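Side-chain contact in possible galactose mutarotase (Streptomyces platensis subsp. rosaceus, PDB 4RNL), which is of unproven function but probably interconverts the alpha and beta anomers of galactose or a related aldose: residues Asp314-Asn317 with Ser323-Leu326. Numbering follows the deposited sequence.
Sequences DSPN and STVL. With PO4 (phosphate ion), chain I.
T324 reaches across to S315 and P316 with both branches of its side chain. From CB, the methyl branch runs beside the T324 backbone N and ends against S315, with CG2 3.7 Å from S315 CB and 4.1 Å from S315 OG. The hydroxyl branch sits between the backbone N and the carbonyl carbon (chi1 61°), which sets OG1 beside the proline ring: it lies 4.0 Å from P316 CG, where the two side chains cross at about a right angle. The S315 touch is methyl on methylene, whereas P316 meets the hydroxyl oxygen through a ring carbon; the S315 hydroxyl itself is engaged by the carbonyl of F312. Water 1 adds a polar link between the backbones, accepting from T324 N at 2.9 Å and giving a weak bond to S315 O. The contact closes the loop that follows strand 305-310 in the beta-rich aldose 1-epimerase fold: S315-N317 form a 3-10 turn, and the chain returns to pair strand 325-326 antiparallel with strand 175-176. V176 touches both P316 and T324, and S315 N donates to the Y85 hydroxyl. The turn is tied on its far side by N317 ND2, which gives D314 OD1 a nearly straight bond (3.0 Å, 163°) on the syn side of the carboxylate, almost in the amide plane; A90 N also binds OD1. On the other segment S323 makes an ST turn, its OG accepting from V325 N at 3.1 Å. S323 N donates to O3 of a phosphate ion, probably from the crystallisation liquor, at 2.9 Å.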
ATOM      1  N   ASP A 314     -10.560  -5.205  -9.956  1.00 12.14           N
ATOM      2  CA  ASP A 314     -11.537  -6.124 -10.539  1.00 13.93           C
ATOM      3  C   ASP A 314     -10.921  -7.180 -11.460  1.00 12.44           C
ATOM      4  O   ASP A 314     -11.609  -7.745 -12.307  1.00 15.62           O
ATOM      5  CB  ASP A 314     -12.656  -5.369 -11.274  1.00 15.66           C
ATOM      6  CG  ASP A 314     -13.914  -6.210 -11.434  1.00 19.35           C
ATOM      7  OD1 ASP A 314     -14.179  -7.038 -10.532  1.00 16.46           O
ATOM      8  OD2 ASP A 314     -14.632  -6.063 -12.453  1.00 22.03           O
ATOM      9  N   SER A 315      -9.629  -7.454 -11.295  1.00 12.53           N
ATOM     10  CA  SER A 315      -8.976  -8.465 -12.145  1.00 14.15           C
ATOM     11  C   SER A 315      -9.613  -9.859 -12.116  1.00 11.96           C
ATOM     12  O   SER A 315      -9.655 -10.533 -13.159  1.00 14.83           O
ATOM     13  CB  SER A 315      -7.471  -8.550 -11.849  1.00 14.53           C
ATOM     14  OG  SER A 315      -6.827  -7.318 -12.164  1.00 14.98           O
ATOM     15  N   PRO A 316     -10.133 -10.304 -10.952  1.00 12.10           N
ATOM     16  CA  PRO A 316     -10.772 -11.628 -10.979  1.00 14.35           C
ATOM     17  C   PRO A 316     -12.013 -11.702 -11.875  1.00 16.80           C
ATOM     18  O   PRO A 316     -12.483 -12.799 -12.180  1.00 16.82           O
ATOM     19  CB  PRO A 316     -11.156 -11.852  -9.511  1.00 12.98           C
ATOM     20  CG  PRO A 316     -10.107 -11.087  -8.751  1.00 12.11           C
ATOM     21  CD  PRO A 316      -9.953  -9.825  -9.565  1.00 12.71           C
ATOM     22  N   ASN A 317     -12.535 -10.553 -12.293  1.00 13.22           N
ATOM     23  CA  ASN A 317     -13.659 -10.525 -13.230  1.00 17.70           C
ATOM     24  C   ASN A 317     -13.265 -10.010 -14.605  1.00 14.77           C
ATOM     25  O   ASN A 317     -14.121  -9.793 -15.460  1.00 16.67           O
ATOM     26  CB  ASN A 317     -14.784  -9.651 -12.667  1.00 16.83           C
ATOM     27  CG  ASN A 317     -15.512 -10.314 -11.528  1.00 17.55           C
ATOM     28  OD1 ASN A 317     -15.916 -11.477 -11.637  1.00 17.93           O
ATOM     29  ND2 ASN A 317     -15.670  -9.591 -10.415  1.00 16.33           N
ATOM     30  N   SER A 323      -3.073 -11.506 -14.899  1.00 11.73           N
ATOM     31  CA  SER A 323      -3.728 -12.484 -14.023  1.00 11.78           C
ATOM     32  C   SER A 323      -3.318 -12.303 -12.567  1.00 16.34           C
ATOM     33  O   SER A 323      -2.147 -12.097 -12.267  1.00 13.10           O
ATOM     34  CB  SER A 323      -3.381 -13.905 -14.457  1.00 16.49           C
ATOM     35  OG  SER A 323      -4.022 -14.873 -13.631  1.00 16.36           O
ATOM     36  N   THR A 324      -4.291 -12.386 -11.666  1.00 12.35           N
ATOM     37  CA  THR A 324      -3.992 -12.426 -10.238  1.00 11.28           C
ATOM     38  C   THR A 324      -4.164 -13.835  -9.663  1.00 14.62           C
ATOM     39  O   THR A 324      -4.140 -14.018  -8.445  1.00 12.60           O
ATOM     40  CB  THR A 324      -4.879 -11.450  -9.464  1.00 12.29           C
ATOM     41  OG1 THR A 324      -6.254 -11.815  -9.636  1.00 13.33           O
ATOM     42  CG2 THR A 324      -4.676 -10.029  -9.987  1.00 10.58           C
ATOM     43  N   VAL A 325      -4.328 -14.833 -10.529  1.00 14.99           N
ATOM     44  CA  VAL A 325      -4.528 -16.207 -10.052  1.00 12.85           C
ATOM     45  C   VAL A 325      -3.217 -16.805  -9.535  1.00 15.90           C
ATOM     46  O   VAL A 325      -2.149 -16.586 -10.116  1.00 17.39           O
ATOM     47  CB  VAL A 325      -5.140 -17.098 -11.169  1.00 16.08           C
ATOM     48  CG1 VAL A 325      -5.253 -18.569 -10.728  1.00 14.43           C
ATOM     49  CG2 VAL A 325      -6.499 -16.569 -11.548  1.00 13.47           C
ATOM     50  N   LEU A 326      -3.293 -17.536  -8.424  1.00 13.71           N
ATOM     51  CA  LEU A 326      -2.152 -18.306  -7.925  1.00 14.44           C
ATOM     52  C   LEU A 326      -2.597 -19.757  -7.758  1.00 19.17           C
ATOM     53  O   LEU A 326      -3.685 -20.015  -7.239  1.00 17.92           O
ATOM     54  CB  LEU A 326      -1.651 -17.755  -6.587  1.00 13.17           C
ATOM     55  CG  LEU A 326      -0.447 -18.491  -5.991  1.00 17.52           C
ATOM     56  CD1 LEU A 326       0.795 -18.259  -6.853  1.00 19.47           C
ATOM     57  CD2 LEU A 326      -0.185 -18.076  -4.548  1.00 16.63           C
TER
HETATM   58  P   PO4 I 405      -2.608 -12.851 -18.497  0.63 37.30           P
HETATM   59  O1  PO4 I 405      -3.540 -14.025 -18.309  0.63 24.74           O
HETATM   60  O2  PO4 I 405      -1.708 -13.116 -19.682  0.63 39.37           O
HETATM   61  O3  PO4 I 405      -1.750 -12.643 -17.266  0.63 18.36           O
HETATM   62  O4  PO4 I 405      -3.444 -11.620 -18.764  0.63 42.29           O
HETATM   63  O   HOH W   1      -7.096 -12.341 -12.318  1.00 15.53           O